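Local coordinates for uncharacterized HTH-type transcriptional regulator HI_0893 (Haemophilus influenzae, PDB 3QKX), which probably binds cis-regulatory DNA and controls transcription as a member of the TetR family, at residues L9-F14 against T44-F49. Residues are numbered along the deposited sequence; the frame is centred on the assembly and turned at random.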
ATOM      1  N   LEU A   9       0.583 -24.435 -18.884  1.00 77.37           N
ATOM      2  CA  LEU A   9       1.388 -23.593 -19.763  1.00 75.73           C
ATOM      3  C   LEU A   9       1.083 -22.104 -19.603  1.00 73.60           C
ATOM      4  O   LEU A   9       1.978 -21.291 -19.745  1.00 72.94           O
ATOM      5  CB  LEU A   9       1.188 -23.983 -21.225  1.00 76.26           C
ATOM      6  CG  LEU A   9       2.043 -23.240 -22.248  1.00 75.11           C
ATOM      7  CD1 LEU A   9       3.518 -23.455 -21.957  1.00 74.23           C
ATOM      8  CD2 LEU A   9       1.690 -23.688 -23.626  1.00 74.14           C
ATOM      9  N   ALA A  10      -0.184 -21.755 -19.372  1.00 72.56           N
ATOM     10  CA  ALA A  10      -0.554 -20.381 -19.056  1.00 71.58           C
ATOM     11  C   ALA A  10       0.114 -19.940 -17.770  1.00 70.42           C
ATOM     12  O   ALA A  10       0.623 -18.822 -17.684  1.00 70.16           O
ATOM     13  CB  ALA A  10      -2.089 -20.235 -18.938  1.00 72.52           C
ATOM     14  N   GLU A  11       0.120 -20.821 -16.775  1.00 70.05           N
ATOM     15  CA  GLU A  11       0.692 -20.491 -15.461  1.00 70.26           C
ATOM     16  C   GLU A  11       2.264 -20.367 -15.452  1.00 70.10           C
ATOM     17  O   GLU A  11       2.847 -19.653 -14.742  1.00 70.26           O
ATOM     18  CB  GLU A  11       0.221 -21.505 -14.398  1.00 71.27           C
ATOM     19  CG  GLU A  11       0.703 -21.214 -12.936  1.00 73.18           C
ATOM     20  CD  GLU A  11       0.368 -19.810 -12.450  1.00 74.99           C
ATOM     21  OE1 GLU A  11      -0.748 -19.316 -12.741  1.00 79.41           O
ATOM     22  OE2 GLU A  11       1.214 -19.205 -11.757  1.00 75.33           O
ATOM     23  N   GLN A  12       2.826 -21.242 -16.364  1.00 69.57           N
ATOM     24  CA  GLN A  12       4.247 -21.136 -16.686  1.00 70.72           C
ATOM     25  C   GLN A  12       4.575 -19.716 -17.147  1.00 69.61           C
ATOM     26  O   GLN A  12       5.510 -19.111 -16.660  1.00 71.72           O
ATOM     27  CB  GLN A  12       4.616 -22.165 -17.768  1.00 71.77           C
ATOM     28  CG  GLN A  12       6.111 -22.423 -17.937  1.00 75.37           C
ATOM     29  CD  GLN A  12       6.391 -23.511 -18.968  1.00 77.01           C
ATOM     30  OE1 GLN A  12       5.685 -24.509 -19.027  1.00 76.68           O
ATOM     31  NE2 GLN A  12       7.428 -23.313 -19.787  1.00 78.25           N
ATOM     32  N   ILE A  13       3.757 -19.177 -18.040  1.00 67.59           N
ATOM     33  CA  ILE A  13       3.944 -17.819 -18.547  1.00 67.99           C
ATOM     34  C   ILE A  13       3.613 -16.766 -17.476  1.00 68.57           C
ATOM     35  O   ILE A  13       4.340 -15.775 -17.337  1.00 70.61           O
ATOM     36  CB  ILE A  13       3.125 -17.577 -19.844  1.00 67.34           C
ATOM     37  CG1 ILE A  13       3.689 -18.435 -20.999  1.00 68.01           C
ATOM     38  CG2 ILE A  13       3.156 -16.120 -20.250  1.00 68.26           C
ATOM     39  CD1 ILE A  13       2.683 -18.727 -22.145  1.00 66.96           C
ATOM     40  N   PHE A  14       2.550 -16.988 -16.703  1.00 67.05           N
ATOM     41  CA  PHE A  14       2.159 -16.013 -15.685  1.00 68.00           C
ATOM     42  C   PHE A  14       3.228 -15.894 -14.589  1.00 69.44           C
ATOM     43  O   PHE A  14       3.597 -14.796 -14.201  1.00 71.13           O
ATOM     44  CB  PHE A  14       0.798 -16.360 -15.056  1.00 66.56           C
ATOM     45  CG  PHE A  14      -0.388 -16.224 -15.995  1.00 66.07           C
ATOM     46  CD1 PHE A  14      -0.506 -15.155 -16.883  1.00 67.42           C
ATOM     47  CD2 PHE A  14      -1.424 -17.144 -15.929  1.00 66.25           C
ATOM     48  CE1 PHE A  14      -1.602 -15.050 -17.717  1.00 70.11           C
ATOM     49  CE2 PHE A  14      -2.537 -17.039 -16.763  1.00 67.73           C
ATOM     50  CZ  PHE A  14      -2.630 -15.991 -17.650  1.00 69.05           C
ATOM     51  N   THR A  44       4.594 -19.824 -29.206  1.00 74.35           N
ATOM     52  CA  THR A  44       3.687 -20.301 -28.167  1.00 72.25           C
ATOM     53  C   THR A  44       2.984 -19.135 -27.507  1.00 72.37           C
ATOM     54  O   THR A  44       1.760 -19.111 -27.442  1.00 72.27           O
ATOM     55  CB  THR A  44       4.415 -21.105 -27.069  1.00 71.82           C
ATOM     56  OG1 THR A  44       4.928 -22.333 -27.611  1.00 70.10           O
ATOM     57  CG2 THR A  44       3.466 -21.417 -25.929  1.00 69.37           C
ATOM     58  N   ILE A  45       3.758 -18.153 -27.060  1.00 72.54           N
ATOM     59  CA  ILE A  45       3.203 -17.019 -26.326  1.00 73.47           C
ATOM     60  C   ILE A  45       2.260 -16.165 -27.194  1.00 76.07           C
ATOM     61  O   ILE A  45       1.217 -15.703 -26.707  1.00 76.28           O
ATOM     62  CB  ILE A  45       4.336 -16.131 -25.669  1.00 74.75           C
ATOM     63  CG1 ILE A  45       3.786 -15.312 -24.506  1.00 74.92           C
ATOM     64  CG2 ILE A  45       4.997 -15.206 -26.684  1.00 77.47           C
ATOM     65  CD1 ILE A  45       4.869 -14.792 -23.613  1.00 76.82           C
ATOM     66  N   TYR A  46       2.594 -16.000 -28.481  1.00 78.17           N
ATOM     67  CA  TYR A  46       1.741 -15.203 -29.384  1.00 81.39           C
ATOM     68  C   TYR A  46       0.456 -15.920 -29.737  1.00 81.49           C
ATOM     69  O   TYR A  46      -0.548 -15.267 -29.980  1.00 84.67           O
ATOM     70  CB  TYR A  46       2.482 -14.780 -30.669  1.00 83.92           C
ATOM     71  CG  TYR A  46       3.328 -13.527 -30.510  1.00 87.10           C
ATOM     72  CD1 TYR A  46       2.756 -12.313 -30.122  1.00 90.91           C
ATOM     73  CD2 TYR A  46       4.703 -13.556 -30.756  1.00 88.20           C
ATOM     74  CE1 TYR A  46       3.541 -11.168 -29.965  1.00 94.91           C
ATOM     75  CE2 TYR A  46       5.496 -12.421 -30.606  1.00 91.05           C
ATOM     76  CZ  TYR A  46       4.919 -11.234 -30.221  1.00 95.10           C
ATOM     77  OH  TYR A  46       5.717 -10.118 -30.088  1.00 98.74           O
ATOM     78  N   LEU A  47       0.483 -17.255 -29.764  1.00 79.26           N
ATOM     79  CA  LEU A  47      -0.734 -18.031 -29.949  1.00 80.09           C
ATOM     80  C   LEU A  47      -1.647 -17.938 -28.740  1.00 79.94           C
ATOM     81  O   LEU A  47      -2.837 -17.743 -28.900  1.00 82.66           O
ATOM     82  CB  LEU A  47      -0.409 -19.492 -30.225  1.00 78.97           C
ATOM     83  CG  LEU A  47      -1.562 -20.355 -30.740  1.00 81.63           C
ATOM     84  CD1 LEU A  47      -2.205 -19.781 -32.000  1.00 84.72           C
ATOM     85  CD2 LEU A  47      -1.040 -21.737 -31.007  1.00 83.89           C
ATOM     86  N   TYR A  48      -1.070 -18.063 -27.538  1.00 77.68           N
ATOM     87  CA  TYR A  48      -1.824 -17.983 -26.254  1.00 77.34           C
ATOM     88  C   TYR A  48      -2.478 -16.651 -25.973  1.00 79.78           C
ATOM     89  O   TYR A  48      -3.600 -16.619 -25.486  1.00 81.62           O
ATOM     90  CB  TYR A  48      -0.933 -18.373 -25.048  1.00 74.39           C
ATOM     91  CG  TYR A  48      -1.022 -19.836 -24.784  1.00 74.38           C
ATOM     92  CD1 TYR A  48      -0.576 -20.745 -25.734  1.00 75.64           C
ATOM     93  CD2 TYR A  48      -1.655 -20.324 -23.658  1.00 74.72           C
ATOM     94  CE1 TYR A  48      -0.717 -22.097 -25.552  1.00 77.75           C
ATOM     95  CE2 TYR A  48      -1.794 -21.691 -23.460  1.00 76.21           C
ATOM     96  CZ  TYR A  48      -1.328 -22.572 -24.419  1.00 77.45           C
ATOM     97  OH  TYR A  48      -1.444 -23.930 -24.259  1.00 77.51           O
ATOM     98  N   PHE A  49      -1.769 -15.559 -26.255  1.00 81.14           N
ATOM     99  CA  PHE A  49      -2.271 -14.203 -25.995  1.00 84.47           C
ATOM    100  C   PHE A  49      -2.104 -13.332 -27.232  1.00 88.87           C
ATOM    101  O   PHE A  49      -1.038 -13.330 -27.845  1.00 88.37           O
ATOM    102  CB  PHE A  49      -1.526 -13.592 -24.829  1.00 82.93           C
ATOM    103  CG  PHE A  49      -1.425 -14.497 -23.633  1.00 78.58           C
ATOM    104  CD1 PHE A  49      -2.489 -14.633 -22.752  1.00 78.77           C
ATOM    105  CD2 PHE A  49      -0.272 -15.224 -23.396  1.00 74.56           C
ATOM    106  CE1 PHE A  49      -2.392 -15.463 -21.658  1.00 74.76           C
ATOM    107  CE2 PHE A  49      -0.178 -16.063 -22.305  1.00 71.07           C
ATOM    108  CZ  PHE A  49      -1.234 -16.182 -21.440  1.00 71.31           C
TER
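Leu9 lies over one face of the Tyr48 ring. Its CD2 methyl sits over the hydroxyl end of that ring, 3.2 Å from Tyr48 OH, while Leu9 CG sits farther back, 4.1 Å from Tyr48 CZ. Leu9 holds CG anti to its backbone N (chi1 -176°), which carries the branch out from helix 6-23 over the tyrosine. The same CD2 also meets Thr44 CG2, at 3.7 Å, one turn before Tyr48 on helix 42-48.

The Phe49 ring takes Ile13 CD1 at its edge, near its own plane, with CD1 3.9 Å from Phe49 CE2. Phe49 also meets the Phe14 ring, whose CE1 comes 3.9 Å from Phe49 CZ. The two planes are inclined by 51° and the centroids are 5.8 Å apart, so neither ring lies flat on the other. Within segment 9-14, one face of the Phe14 ring carries Ala10 O, 3.1 Å above the ring plane and offset toward the rim.

This is the helix-turn-helix domain of a TetR-type regulator. Its first helix, 6-23, packs on the second helix of the predicted motif, 42-48, which in this family is the recognition helix. The axes of segments 9-14 and 44-48 cross at -108°. The contact is apolar.

Beside the rings, the buried Ile13 and Ile45 meet, with Ile13 CG2 4.0 Å from Ile45 CD1. The Ile45 side chain is extended, and CD1 ends against that methyl. Ile45 also rests on Leu34 and Ala35 of helix 31-38. Phe14 and Phe49 both touch Gln58 of helix 52-72.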